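PDB 3BO5: histone-lysine N-methyltransferase SETMAR from Homo sapiens, which dimethylates a histone H3 lysine using S-adenosyl-L-methionine, binds DNA through its fused mariner transposase region, and has a role in double-strand break repair. Local coordinates for residues A[75-78]-A[79-83]; A[12-16]-A[17-21]; A[158-162]-A[163-167]. The protein carries 2 engineered substitutions. All blocks are in the same frame, centred on the assembly; numbering follows the deposited sequence.

Contact 1: residues A[75-78]-A[79-83]. With ZN (zinc ion), chain B.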
loop_
_atom_site.group_PDB
_atom_site.type_symbol
_atom_site.label_atom_id
_atom_site.label_comp_id
_atom_site.label_asym_id
_atom_site.label_seq_id
_atom_site.Cartn_x
_atom_site.Cartn_y
_atom_site.Cartn_z
ATOM N N SER A 75 -5.598 -23.530 6.458
ATOM C CA SER A 75 -6.275 -22.538 7.345
ATOM C C SER A 75 -5.953 -21.103 6.980
ATOM O O SER A 75 -6.595 -20.154 7.428
ATOM C CB SER A 75 -5.986 -22.777 8.832
ATOM O OG SER A 75 -4.602 -22.856 9.107
ATOM N N CYS A 76 -4.939 -20.919 6.134
ATOM C CA CYS A 76 -4.693 -19.602 5.543
ATOM C C CYS A 76 -5.624 -19.220 4.390
ATOM O O CYS A 76 -5.580 -18.052 3.952
ATOM C CB CYS A 76 -3.226 -19.460 5.071
ATOM S SG CYS A 76 -2.060 -19.690 6.360
ATOM N N LEU A 77 -6.382 -20.177 3.864
ATOM C CA LEU A 77 -7.207 -20.002 2.692
ATOM C C LEU A 77 -8.662 -20.253 3.011
ATOM O O LEU A 77 -9.356 -20.915 2.220
ATOM C CB LEU A 77 -6.799 -20.950 1.581
ATOM C CG LEU A 77 -5.420 -20.655 1.011
ATOM C CD1 LEU A 77 -5.033 -21.589 -0.150
ATOM C CD2 LEU A 77 -5.308 -19.234 0.552
ATOM N N ARG A 78 -9.120 -19.738 4.124
ATOM C CA ARG A 78 -10.510 -20.029 4.545
ATOM C C ARG A 78 -11.583 -19.378 3.679
ATOM O O ARG A 78 -12.770 -19.717 3.832
ATOM C CB ARG A 78 -10.702 -19.675 6.006
ATOM C CG ARG A 78 -9.867 -20.517 6.895
ATOM C CD ARG A 78 -9.977 -20.020 8.302
ATOM N NE ARG A 78 -9.426 -20.942 9.292
ATOM C CZ ARG A 78 -8.573 -20.578 10.246
ATOM N NH1 ARG A 78 -8.136 -21.466 11.137
ATOM N NH2 ARG A 78 -8.151 -19.321 10.306
ATOM N N HIS A 79 -11.182 -18.471 2.787
ATOM C CA HIS A 79 -12.115 -17.822 1.870
ATOM C C HIS A 79 -11.649 -17.953 0.419
ATOM O O HIS A 79 -11.842 -17.068 -0.416
ATOM C CB HIS A 79 -12.382 -16.377 2.342
ATOM C CG HIS A 79 -13.061 -16.328 3.672
ATOM N ND1 HIS A 79 -12.366 -16.229 4.861
ATOM C CD2 HIS A 79 -14.368 -16.420 4.011
ATOM C CE1 HIS A 79 -13.218 -16.221 5.873
ATOM N NE2 HIS A 79 -14.437 -16.362 5.388
ATOM N N GLY A 80 -11.095 -19.123 0.111
ATOM C CA GLY A 80 -10.774 -19.459 -1.258
ATOM C C GLY A 80 -9.383 -18.902 -1.525
ATOM O O GLY A 80 -8.753 -18.300 -0.641
ATOM N N GLU A 81 -8.890 -19.103 -2.724
ATOM C CA GLU A 81 -7.553 -18.668 -3.058
ATOM C C GLU A 81 -7.567 -17.166 -3.169
ATOM O O GLU A 81 -8.532 -16.605 -3.683
ATOM C CB GLU A 81 -7.089 -19.287 -4.357
ATOM C CG GLU A 81 -6.822 -20.790 -4.180
ATOM C CD GLU A 81 -6.148 -21.378 -5.422
ATOM O OE1 GLU A 81 -6.845 -21.469 -6.459
ATOM O OE2 GLU A 81 -4.912 -21.670 -5.370
ATOM N N ASN A 82 -6.512 -16.508 -2.700
ATOM C CA ASN A 82 -6.436 -15.075 -2.880
ATOM C C ASN A 82 -5.855 -14.758 -4.234
ATOM O O ASN A 82 -6.211 -13.702 -4.820
ATOM C CB ASN A 82 -5.522 -14.493 -1.807
ATOM C CG ASN A 82 -6.090 -14.643 -0.453
ATOM O OD1 ASN A 82 -7.228 -14.221 -0.180
ATOM N ND2 ASN A 82 -5.320 -15.274 0.451
ATOM N N TYR A 83 -4.964 -15.618 -4.704
ATOM C CA TYR A 83 -4.196 -15.306 -5.881
ATOM C C TYR A 83 -4.276 -16.460 -6.865
ATOM O O TYR A 83 -4.454 -17.633 -6.475
ATOM C CB TYR A 83 -2.721 -15.097 -5.537
ATOM C CG TYR A 83 -2.542 -14.087 -4.403
ATOM C CD1 TYR A 83 -2.814 -12.724 -4.614
ATOM C CD2 TYR A 83 -2.124 -14.515 -3.131
ATOM C CE1 TYR A 83 -2.621 -11.771 -3.599
ATOM C CE2 TYR A 83 -1.920 -13.558 -2.104
ATOM C CZ TYR A 83 -2.192 -12.206 -2.351
ATOM O OH TYR A 83 -2.007 -11.318 -1.349
HETATM ZN ZN ZN B . -0.282 -20.846 5.466
HETATM O O HOH W 1 -6.718 -15.759 3.102
#
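A local turn in the zinc-bearing pre-SET region, where L77 meets G80 and N82, shows how a loop with little regular structure can carry a zinc ligand, a backbone turn bond and a water bridge within a few residues. C76 belongs to the triangular three-zinc cluster: its SG binds a zinc ion at 2.3 Å, and C62, C105 and C109 complete that site. Just beyond it the chain reverses, and the N-H of G80 bonds to L77 O at 3.3 Å. G80 adopts backbone angles (87/180°) at which a CB would be jammed against the carbonyl O of H79. L77 has CG anti to its own carbonyl carbon (chi1 -67°), and its CD2 reaches both G80 O, at 3.8 Å, and the amide of N82. The imidazole of H79 folds back on the preceding peptide, with R78 O over one ring face. N82 reaches back to C76 through a water. Its ND2 is a donor to N117 OD1, and it also gives a hydrogen bond to this water, which is placed to donate to C76 O, among other acceptors, the water oxygen lying 3.0 Å from N82 ND2 and 2.7 Å from C76 O.

Contact 2: residues A[12-16]-A[17-21]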
loop_
_atom_site.group_PDB
_atom_site.type_symbol
_atom_site.label_atom_id
_atom_site.label_comp_id
_atom_site.label_asym_id
_atom_site.label_seq_id
_atom_site.Cartn_x
_atom_site.Cartn_y
_atom_site.Cartn_z
ATOM N N THR A 12 27.049 13.558 -6.230
ATOM C CA THR A 12 26.569 12.145 -6.092
ATOM C C THR A 12 25.068 12.111 -6.412
ATOM O O THR A 12 24.244 12.695 -5.671
ATOM C CB THR A 12 26.851 11.551 -4.660
ATOM O OG1 THR A 12 25.976 12.143 -3.683
ATOM C CG2 THR A 12 28.330 11.764 -4.237
ATOM N N GLU A 13 24.718 11.484 -7.534
ATOM C CA GLU A 13 23.310 11.317 -7.884
ATOM C C GLU A 13 22.817 10.018 -7.217
ATOM O O GLU A 13 23.437 8.972 -7.382
ATOM C CB GLU A 13 23.119 11.282 -9.411
ATOM C CG GLU A 13 21.759 10.781 -9.896
ATOM N N GLN A 14 21.725 10.091 -6.458
ATOM C CA GLN A 14 21.112 8.882 -5.879
ATOM C C GLN A 14 20.345 8.076 -6.918
ATOM O O GLN A 14 19.254 8.503 -7.360
ATOM C CB GLN A 14 20.142 9.250 -4.778
ATOM C CG GLN A 14 19.719 8.054 -4.013
ATOM C CD GLN A 14 18.556 8.356 -3.103
ATOM O OE1 GLN A 14 18.093 7.485 -2.390
ATOM N NE2 GLN A 14 18.049 9.605 -3.149
ATOM N N LEU A 15 20.896 6.917 -7.264
ATOM C CA LEU A 15 20.410 6.074 -8.337
ATOM C C LEU A 15 19.103 5.389 -7.908
ATOM O O LEU A 15 18.198 5.212 -8.736
ATOM C CB LEU A 15 21.472 5.022 -8.676
ATOM C CG LEU A 15 22.779 5.444 -9.372
ATOM C CD1 LEU A 15 23.735 4.267 -9.455
ATOM C CD2 LEU A 15 22.474 6.043 -10.771
ATOM N N ASP A 16 19.043 4.972 -6.627
ATOM C CA ASP A 16 17.941 4.142 -6.151
ATOM C C ASP A 16 17.200 4.808 -5.009
ATOM O O ASP A 16 17.748 4.898 -3.931
ATOM C CB ASP A 16 18.483 2.821 -5.609
ATOM C CG ASP A 16 17.361 1.843 -5.215
ATOM O OD1 ASP A 16 17.661 0.725 -4.737
ATOM O OD2 ASP A 16 16.169 2.213 -5.334
ATOM N N VAL A 17 15.985 5.279 -5.262
ATOM C CA VAL A 17 15.292 5.966 -4.181
ATOM C C VAL A 17 15.034 5.039 -2.981
ATOM O O VAL A 17 14.886 5.526 -1.833
ATOM C CB VAL A 17 13.977 6.557 -4.723
ATOM C CG1 VAL A 17 13.193 7.227 -3.565
ATOM C CG2 VAL A 17 14.324 7.569 -5.847
ATOM N N ALA A 18 14.968 3.727 -3.247
ATOM C CA ALA A 18 14.718 2.702 -2.243
ATOM C C ALA A 18 15.979 2.231 -1.545
ATOM O O ALA A 18 15.904 1.296 -0.769
ATOM C CB ALA A 18 13.974 1.539 -2.836
ATOM N N CYS A 19 17.115 2.854 -1.871
ATOM C CA CYS A 19 18.347 2.670 -1.081
ATOM C C CYS A 19 18.716 1.177 -0.994
ATOM O O CYS A 19 19.186 0.696 0.040
ATOM C CB CYS A 19 18.119 3.241 0.314
ATOM S SG CYS A 19 17.806 5.020 0.249
ATOM N N GLY A 20 18.475 0.442 -2.075
ATOM C CA GLY A 20 18.907 -0.978 -2.097
ATOM C C GLY A 20 18.005 -1.912 -1.275
ATOM O O GLY A 20 18.276 -3.111 -1.151
ATOM N N GLN A 21 16.931 -1.342 -0.710
ATOM C CA GLN A 21 16.079 -2.041 0.277
ATOM C C GLN A 21 14.921 -2.822 -0.327
ATOM O O GLN A 21 14.210 -3.508 0.395
ATOM C CB GLN A 21 15.594 -1.092 1.411
ATOM C CG GLN A 21 16.740 -0.523 2.307
ATOM C CD GLN A 21 16.299 0.420 3.413
ATOM O OE1 GLN A 21 15.437 0.110 4.215
ATOM N NE2 GLN A 21 16.924 1.581 3.473
#
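D16 OD2 is gripped by two backbone N-H groups, that of A18 at 2.8 Å and that of V26, which ties the turn to the chain next to strand 27-29. The other carboxylate oxygen, OD1, takes the N-H of G20, also at 2.8 Å. Neither A18 N nor G20 N lies in the plane of the carboxylate; they meet it from above, 61° out for A18 N and 57° out for G20 N, and both bonds are bent. The torsion chi1 of -174° makes this possible, bringing CG beside the carbonyl carbon of D16 and thus over the chain that follows. A third bond within the turn, from C19 N to D16 O at 3.0 Å, closes a type I beta turn from D16 to C19, in which the aspartate at the first position receives the N-H of A18 two residues on, as in an Asx turn. A type I' turn from A18 to Q21 overlaps it, with C19 and G20 both at positive phi. The two turns lie in the loop ahead of strand 27-29, in the N-terminal part of the methyltransferase domain. The V17 side chain, its CB against D16 C, touches F208, while the methyl CB of A18 comes within 3.4 Å of D16 OD2 and also packs on Y40 and V26.

Contact 3: residues A[158-162]-A[163-167]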
loop_
_atom_site.group_PDB
_atom_site.type_symbol
_atom_site.label_atom_id
_atom_site.label_comp_id
_atom_site.label_asym_id
_atom_site.label_seq_id
_atom_site.Cartn_x
_atom_site.Cartn_y
_atom_site.Cartn_z
ATOM N N GLU A 158 5.545 4.219 9.409
ATOM C CA GLU A 158 5.343 4.029 10.842
ATOM C C GLU A 158 3.901 3.676 11.123
ATOM O O GLU A 158 2.976 4.323 10.584
ATOM C CB GLU A 158 5.577 5.366 11.560
ATOM C CG GLU A 158 7.005 5.830 11.542
ATOM C CD GLU A 158 7.161 7.130 12.273
ATOM O OE1 GLU A 158 7.114 8.176 11.639
ATOM O OE2 GLU A 158 7.237 7.044 13.510
ATOM N N VAL A 159 3.726 2.708 11.997
ATOM C CA VAL A 159 2.376 2.316 12.456
ATOM C C VAL A 159 2.120 3.103 13.730
ATOM O O VAL A 159 2.926 3.042 14.667
ATOM C CB VAL A 159 2.330 0.820 12.734
ATOM C CG1 VAL A 159 0.997 0.386 13.299
ATOM C CG2 VAL A 159 2.554 0.098 11.359
ATOM N N LEU A 160 1.057 3.896 13.743
ATOM C CA LEU A 160 0.874 4.923 14.795
ATOM C C LEU A 160 -0.378 4.595 15.563
ATOM O O LEU A 160 -1.325 3.966 15.109
ATOM C CB LEU A 160 0.627 6.278 14.157
ATOM C CG LEU A 160 1.717 6.857 13.297
ATOM C CD1 LEU A 160 1.357 8.270 12.773
ATOM C CD2 LEU A 160 3.021 6.877 14.050
ATOM N N GLY A 161 -0.414 5.094 16.793
ATOM C CA GLY A 161 -1.688 5.121 17.463
ATOM C C GLY A 161 -2.531 6.351 17.122
ATOM O O GLY A 161 -2.040 7.368 16.594
ATOM N N PHE A 162 -3.816 6.253 17.510
ATOM C CA PHE A 162 -4.782 7.267 17.165
ATOM C C PHE A 162 -4.371 8.678 17.663
ATOM O O PHE A 162 -4.461 9.653 16.927
ATOM C CB PHE A 162 -6.141 6.847 17.745
ATOM C CG PHE A 162 -7.287 7.698 17.329
ATOM C CD1 PHE A 162 -8.329 7.112 16.634
ATOM C CD2 PHE A 162 -7.426 9.023 17.745
ATOM C CE1 PHE A 162 -9.440 7.901 16.271
ATOM C CE2 PHE A 162 -8.529 9.804 17.362
ATOM C CZ PHE A 162 -9.511 9.262 16.630
ATOM N N SER A 163 -3.923 8.754 18.929
ATOM C CA SER A 163 -3.570 10.069 19.487
ATOM C C SER A 163 -2.361 10.656 18.826
ATOM O O SER A 163 -2.320 11.885 18.603
ATOM C CB SER A 163 -3.439 10.050 20.997
ATOM O OG SER A 163 -4.624 9.536 21.511
ATOM N N GLU A 164 -1.387 9.774 18.486
ATOM C CA GLU A 164 -0.226 10.254 17.728
ATOM C C GLU A 164 -0.631 10.789 16.352
ATOM O O GLU A 164 -0.089 11.753 15.875
ATOM C CB GLU A 164 0.810 9.162 17.611
ATOM C CG GLU A 164 1.962 9.578 16.730
ATOM C CD GLU A 164 2.901 10.572 17.412
ATOM O OE1 GLU A 164 2.747 10.861 18.653
ATOM O OE2 GLU A 164 3.765 11.103 16.689
ATOM N N VAL A 165 -1.580 10.097 15.731
ATOM C CA VAL A 165 -2.165 10.590 14.464
ATOM C C VAL A 165 -2.745 11.988 14.605
ATOM O O VAL A 165 -2.416 12.907 13.861
ATOM C CB VAL A 165 -3.186 9.635 13.880
ATOM C CG1 VAL A 165 -3.964 10.347 12.704
ATOM C CG2 VAL A 165 -2.382 8.423 13.362
ATOM N N GLN A 166 -3.577 12.138 15.634
ATOM C CA GLN A 166 -4.123 13.458 15.916
ATOM C C GLN A 166 -3.051 14.503 16.119
ATOM O O GLN A 166 -3.169 15.626 15.638
ATOM C CB GLN A 166 -4.946 13.426 17.187
ATOM C CG GLN A 166 -6.178 12.647 17.019
ATOM C CD GLN A 166 -7.138 13.347 16.066
ATOM O OE1 GLN A 166 -7.469 12.805 15.025
ATOM N NE2 GLN A 166 -7.554 14.582 16.416
ATOM N N ARG A 167 -2.025 14.159 16.871
ATOM C CA ARG A 167 -0.935 15.056 17.138
ATOM C C ARG A 167 -0.245 15.499 15.853
ATOM O O ARG A 167 0.027 16.681 15.656
ATOM C CB ARG A 167 0.006 14.351 18.111
ATOM C CG ARG A 167 0.814 15.266 19.013
ATOM C CD ARG A 167 1.962 14.526 19.705
ATOM N NE ARG A 167 2.852 13.882 18.714
ATOM C CZ ARG A 167 3.789 14.529 18.027
ATOM N NH1 ARG A 167 4.064 15.825 18.260
ATOM N NH2 ARG A 167 4.466 13.877 17.114
HETATM O O HOH W 2 -6.824 10.038 14.441
#
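The junction between strand 151-160 and helix 162-169 of the SET domain illustrates how a helix starts directly after a sheet strand, with G161 as its N-cap residue. Two backbone bonds open the helix: V165 N reaches G161 O at 2.9 Å, and Q166 N reaches F162 O at 2.9 Å. On the strand side L160 packs crosswise against V165, its CB and CD1 each 3.8 Å from CG2, while its CD2 meets CG of E164. V165 also touches F196 of the paired strand 193-199, so the first helical turn lies against the sheet. Towards solvent, F162 and Q166 run side by side, CE2 3.7 Å from Q166 CG and the ring and amide planes 30° apart. A water sits over the centre of one face of that ring and donates to Q166 OE1 and, weakly, to F162 O. E164, bent at CB-CG (chi2 75°), presents its carboxylate to R167, whose NE and NH2 grip OE1 and OE2 side-on at 3.0 and 2.9 Å. R168 forms salt bridges to E164 OE2 and to E158. Two arginines would thus probably keep E164 ionised and offset the like charge of E158, whose OE2 is 6.2 Å from E164 OE2.

How the contacts relate
Along the chain the contacts come in series: contact 2 near the N-terminus, contact 1 in the zinc-bearing pre-SET region, and contact 3 in the SET domain. The centres of contacts 1 and 2 are 36 Å apart, on opposite sides of the centre of the chain; the centre of contact 3 is 32 Å from that of contact 1 and 29 Å from that of contact 2, the nearest atoms of contacts 2 and 3 being about 12 Å apart. Contact 2 precedes an outer strand of the five-stranded sheet, whereas contact 3 continues from a strand of the other, larger sheet, and contact 1 belongs to a loop. The three local folds thus lie in separate parts of the methyltransferase domain, and none touches another.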